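Local coordinates for hypothetical protein MM_2497 (Methanosarcina mazei, PDB 2I5E) that probably acts as a 2-phospho-L-lactate guanylyltransferase, joining (2S)-2-phospholactate to GTP in the biosynthesis of coenzyme F420, at residues Glu78-Tyr83 / Val139-Ser144; Thr148-Ala153 / Phe160-Ser165. All blocks are in the same frame, centred on the assembly; numbering follows the deposited sequence.

Contact 1 of 2, residues Glu78-Tyr83 / Val139-Ser144; sequences EALNRY and VKYYGS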
# COMPACT_ATOMS: atom_id res chain seq x y z
N GLU A 78 -26.54 3.48 3.54
CA GLU A 78 -27.75 3.64 4.35
C GLU A 78 -27.72 2.75 5.58
O GLU A 78 -27.94 3.22 6.69
CB GLU A 78 -28.98 3.35 3.52
CG GLU A 78 -30.09 4.25 3.89
CD GLU A 78 -30.97 4.55 2.68
OE1 GLU A 78 -31.61 3.59 2.18
OE2 GLU A 78 -30.97 5.75 2.22
N ALA A 79 -27.46 1.45 5.35
CA ALA A 79 -27.27 0.51 6.43
C ALA A 79 -26.22 0.96 7.44
O ALA A 79 -26.48 1.03 8.68
CB ALA A 79 -26.90 -0.83 5.84
N LEU A 80 -25.02 1.33 6.96
CA LEU A 80 -23.98 1.74 7.91
C LEU A 80 -24.34 2.97 8.65
O LEU A 80 -23.95 3.15 9.85
CB LEU A 80 -22.57 1.90 7.27
CG LEU A 80 -21.89 0.57 6.83
CD1 LEU A 80 -20.65 0.98 6.01
CD2 LEU A 80 -21.45 -0.32 7.99
N ASN A 81 -25.05 3.86 7.97
CA ASN A 81 -25.37 5.14 8.60
C ASN A 81 -26.49 4.98 9.68
O ASN A 81 -26.40 5.60 10.75
CB ASN A 81 -25.70 6.17 7.57
CG ASN A 81 -24.47 6.92 7.11
OD1 ASN A 81 -23.59 7.24 7.89
ND2 ASN A 81 -24.40 7.20 5.79
N ARG A 82 -27.46 4.07 9.43
CA ARG A 82 -28.39 3.58 10.49
C ARG A 82 -27.68 2.93 11.73
O ARG A 82 -27.88 3.32 12.87
CB ARG A 82 -29.44 2.66 9.86
CG ARG A 82 -30.74 2.42 10.70
CD ARG A 82 -31.77 1.62 9.87
NE ARG A 82 -31.83 0.22 10.26
CZ ARG A 82 -32.93 -0.56 10.14
NH1 ARG A 82 -34.05 -0.05 9.62
NH2 ARG A 82 -32.89 -1.85 10.52
N TYR A 83 -26.74 2.00 11.49
CA TYR A 83 -25.94 1.41 12.54
C TYR A 83 -25.18 2.50 13.33
O TYR A 83 -25.17 2.51 14.57
CB TYR A 83 -24.97 0.45 11.86
CG TYR A 83 -24.11 -0.36 12.80
CD1 TYR A 83 -24.47 -1.64 13.16
CD2 TYR A 83 -22.97 0.19 13.38
CE1 TYR A 83 -23.67 -2.36 14.00
CE2 TYR A 83 -22.17 -0.54 14.24
CZ TYR A 83 -22.54 -1.82 14.50
OH TYR A 83 -21.74 -2.56 15.33
N VAL A 139 -20.99 8.28 7.04
CA VAL A 139 -20.12 7.62 6.09
C VAL A 139 -20.64 7.74 4.65
O VAL A 139 -21.88 7.79 4.44
CB VAL A 139 -19.98 6.04 6.32
CG1 VAL A 139 -19.40 5.68 7.72
CG2 VAL A 139 -21.30 5.35 6.07
N LYS A 140 -19.72 7.61 3.68
CA LYS A 140 -20.04 7.58 2.28
C LYS A 140 -18.97 6.77 1.56
O LYS A 140 -18.01 7.36 1.00
CB LYS A 140 -20.08 8.99 1.70
CG LYS A 140 -20.78 9.01 0.28
CD LYS A 140 -20.83 10.46 -0.19
CE LYS A 140 -21.48 10.62 -1.57
NZ LYS A 140 -20.53 10.13 -2.70
N TYR A 141 -19.13 5.44 1.59
CA TYR A 141 -18.24 4.51 0.90
C TYR A 141 -18.63 4.56 -0.56
O TYR A 141 -19.70 5.06 -0.88
CB TYR A 141 -18.40 3.05 1.43
CG TYR A 141 -17.80 2.88 2.77
CD1 TYR A 141 -18.51 3.26 3.92
CD2 TYR A 141 -16.51 2.43 2.90
CE1 TYR A 141 -17.94 3.21 5.16
CE2 TYR A 141 -15.93 2.30 4.15
CZ TYR A 141 -16.65 2.71 5.27
OH TYR A 141 -16.08 2.65 6.51
N TYR A 142 -17.77 4.00 -1.40
CA TYR A 142 -17.82 4.09 -2.91
C TYR A 142 -17.22 5.36 -3.42
O TYR A 142 -17.21 6.39 -2.70
CB TYR A 142 -19.22 3.91 -3.56
CG TYR A 142 -19.92 2.66 -3.16
CD1 TYR A 142 -19.33 1.42 -3.36
CD2 TYR A 142 -21.19 2.73 -2.55
CE1 TYR A 142 -19.96 0.24 -2.94
CE2 TYR A 142 -21.84 1.55 -2.14
CZ TYR A 142 -21.21 0.33 -2.32
OH TYR A 142 -21.88 -0.80 -1.92
N GLY A 143 -16.76 5.33 -4.68
CA GLY A 143 -16.16 6.51 -5.27
C GLY A 143 -14.97 6.88 -4.50
O GLY A 143 -14.19 6.05 -4.01
N SER A 144 -14.78 8.16 -4.40
CA SER A 144 -13.65 8.65 -3.75
C SER A 144 -13.78 8.75 -2.22
O SER A 144 -13.63 9.79 -1.67
CB SER A 144 -13.34 9.98 -4.33
OG SER A 144 -12.09 10.35 -3.85
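The side-chain amide of Asn81 grips the backbone of Val139 at both ends, a pair of hydrogen bonds that ties the helix to the incoming loop. Val139 N gives its hydrogen to Asn81 OD1 at 2.9 Å, nearly straight at 168° and in the carbonyl plane, on a lone pair. In return Asn81 ND2 donates to Val139 O over 2.9 Å, also on a lone pair, although the acceptor sits 18° out of the amide plane. Two bonds at its two ends fix the rotation of the amide, and Val139 CG2 packs beside it, 3.5 Å from Asn81 OD1. Replacing the amide by an alanine here would probably leave Val139 N and O without these mates and the loop less firmly held. The preceding residue, Leu80, adds apolar packing: its CB meets Val139 CG2 at 3.9 Å. With CG anti to the carbonyl carbon (chi1 -70°), its isobutyl group carries Leu80 CD1 to within 3.6 Å of Tyr141 CE1, the two side chains crossing at about a right angle. Farther out, Ile93 of strand 91-94 touches Leu80, Val139 and Tyr141 alike, and Asn77 OD1 accepts a hydrogen bond from Tyr141 N. The pattern is that of a helix packed on the central sheet of a GT-A-like nucleotidyltransferase fold, with asparagine side chains holding a connecting loop against it.

Contact 2 of 2, residues Thr148-Ala153 / Phe160-Ser165; sequences THCSIA and FEIYDS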
# COMPACT_ATOMS: atom_id res chain seq x y z
N THR A 148 -13.41 11.83 0.87
CA THR A 148 -14.68 12.21 1.43
C THR A 148 -14.81 12.08 2.96
O THR A 148 -15.40 12.98 3.61
CB THR A 148 -15.78 11.45 0.77
OG1 THR A 148 -15.71 11.69 -0.62
CG2 THR A 148 -17.16 12.02 1.24
N HIS A 149 -14.30 10.97 3.53
CA HIS A 149 -14.28 10.73 4.99
C HIS A 149 -13.34 11.62 5.80
O HIS A 149 -13.59 11.96 7.02
CB HIS A 149 -13.91 9.23 5.29
CG HIS A 149 -14.97 8.26 4.88
ND1 HIS A 149 -14.69 7.04 4.28
CD2 HIS A 149 -16.32 8.28 5.06
CE1 HIS A 149 -15.83 6.42 4.00
NE2 HIS A 149 -16.83 7.12 4.49
N CYS A 150 -12.23 11.99 5.18
CA CYS A 150 -11.39 12.96 5.85
C CYS A 150 -12.15 14.31 5.87
O CYS A 150 -12.04 15.08 6.84
CB CYS A 150 -10.09 13.17 5.07
SG CYS A 150 -9.01 11.75 5.04
N SER A 151 -12.84 14.63 4.80
CA SER A 151 -13.46 15.98 4.72
C SER A 151 -14.83 16.03 5.44
O SER A 151 -15.22 17.09 5.96
CB SER A 151 -13.50 16.52 3.28
OG SER A 151 -14.79 16.40 2.72
N ILE A 152 -15.52 14.88 5.49
CA ILE A 152 -16.63 14.68 6.47
C ILE A 152 -16.09 14.91 7.89
O ILE A 152 -16.74 15.56 8.67
CB ILE A 152 -17.45 13.32 6.33
CG1 ILE A 152 -18.23 13.23 5.02
CG2 ILE A 152 -18.51 13.15 7.49
CD1 ILE A 152 -18.56 11.72 4.58
N ALA A 153 -14.89 14.44 8.22
CA ALA A 153 -14.38 14.64 9.54
C ALA A 153 -14.09 16.12 9.81
O ALA A 153 -14.32 16.62 10.92
CB ALA A 153 -13.12 13.78 9.78
N PHE A 160 -8.46 13.73 12.39
CA PHE A 160 -8.42 12.36 11.88
C PHE A 160 -6.96 12.01 11.79
O PHE A 160 -6.14 12.90 11.55
CB PHE A 160 -9.15 12.17 10.52
CG PHE A 160 -8.65 13.06 9.40
CD1 PHE A 160 -7.50 12.70 8.64
CD2 PHE A 160 -9.32 14.26 9.07
CE1 PHE A 160 -7.00 13.51 7.60
CE2 PHE A 160 -8.82 15.06 8.04
CZ PHE A 160 -7.65 14.66 7.30
N GLU A 161 -6.65 10.75 12.08
CA GLU A 161 -5.43 10.13 11.76
C GLU A 161 -5.60 9.28 10.49
O GLU A 161 -6.53 8.49 10.42
CB GLU A 161 -5.12 9.17 12.88
CG GLU A 161 -3.69 8.83 12.87
CD GLU A 161 -3.33 7.73 13.79
OE1 GLU A 161 -3.98 7.57 14.84
OE2 GLU A 161 -2.44 6.96 13.40
N ILE A 162 -4.65 9.40 9.54
CA ILE A 162 -4.46 8.47 8.40
C ILE A 162 -3.55 7.37 8.88
O ILE A 162 -2.38 7.62 9.18
CB ILE A 162 -3.75 9.14 7.17
CG1 ILE A 162 -4.52 10.40 6.69
CG2 ILE A 162 -3.57 8.10 6.00
CD1 ILE A 162 -5.91 10.12 6.41
N TYR A 163 -4.07 6.15 8.92
CA TYR A 163 -3.29 5.02 9.34
C TYR A 163 -2.52 4.51 8.15
O TYR A 163 -3.14 4.06 7.22
CB TYR A 163 -4.24 3.87 9.81
CG TYR A 163 -3.49 2.74 10.49
CD1 TYR A 163 -2.86 2.95 11.69
CD2 TYR A 163 -3.41 1.48 9.93
CE1 TYR A 163 -2.14 1.95 12.32
CE2 TYR A 163 -2.68 0.43 10.55
CZ TYR A 163 -2.10 0.69 11.75
OH TYR A 163 -1.40 -0.26 12.38
N ASP A 164 -1.19 4.53 8.17
CA ASP A 164 -0.38 4.29 6.99
C ASP A 164 0.20 2.89 7.04
O ASP A 164 1.29 2.69 7.52
CB ASP A 164 0.77 5.32 6.94
CG ASP A 164 1.76 5.02 5.84
OD1 ASP A 164 1.35 4.50 4.76
OD2 ASP A 164 2.97 5.23 6.04
N SER A 165 -0.50 1.91 6.49
CA SER A 165 -0.12 0.54 6.57
C SER A 165 -0.35 -0.04 5.17
O SER A 165 -1.46 -0.03 4.69
CB SER A 165 -1.14 -0.19 7.48
OG SER A 165 -0.88 -1.56 7.44
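Cys150 lies over one face of the Phe160 ring, and this is where the helix and the edge strand pack most closely. Its CB stands 3.9 Å from the centroid of the Phe160 ring, 22° off the normal, a CH-pi contact displaced toward the rim. The sulfur is over the ring as well: Cys150 SG is 4.0 Å from the Phe160 centroid at 23° off the normal, which makes it a sulfur-aromatic contact. With SG anti to the carbonyl carbon, the thiol continues past the phenyl to Ile162, whose CD1 approaches Cys150 SG at 3.8 Å. The backbone takes part too, since Cys150 O comes within 3.4 Å of Phe160 CE2. One turn later along the helix, Ala153 CB meets Phe160 CD2 obliquely at 3.9 Å.

The other side is looser. Ile162 touches the helix through CD1 alone, and beyond it the chain departs from the helix toward the second subunit, where Ile162 packs on Met167 of that subunit and Asp164 OD2 hydrogen-bonds Ser165 OG of the same neighbour. Inward, Ala153 touches Val116 of strand 116-120, and Glu161 makes backbone bonds to Val116 and Ile118.

The axes of 148-153 and 160-162 come within 9.6 Å, at 157° between their N-to-C directions. A helix running back and leading by a short connection into the outermost strand, parallel to strand 116-120, is consistent with a helix layer against the edge of the sheet in the alpha/beta/alpha sandwich of a GT-A-like fold.

Contact 1 closes before contact 2 opens along the chain, and their centres lie 15 Å apart. Contact 1 joins helix 76-86 to a loop, with Ile93 of strand 91-94 touching both; contact 2 sets helix 145-154 against strand 160-162, the outermost strand of the same mixed sheet. The loop of residues 139-144 leads directly into helix 145-154, so the two are joined through the chain as well as by direct contacts centred on His149. Its NE2 lies 3.0 Å from Lys140 N in a probable hydrogen bond, and its ring is edge-to-face with that of Tyr141. Both also touch the second subunit of the homodimer, contact 1 through its loop and contact 2 through the strand end and the residues after it.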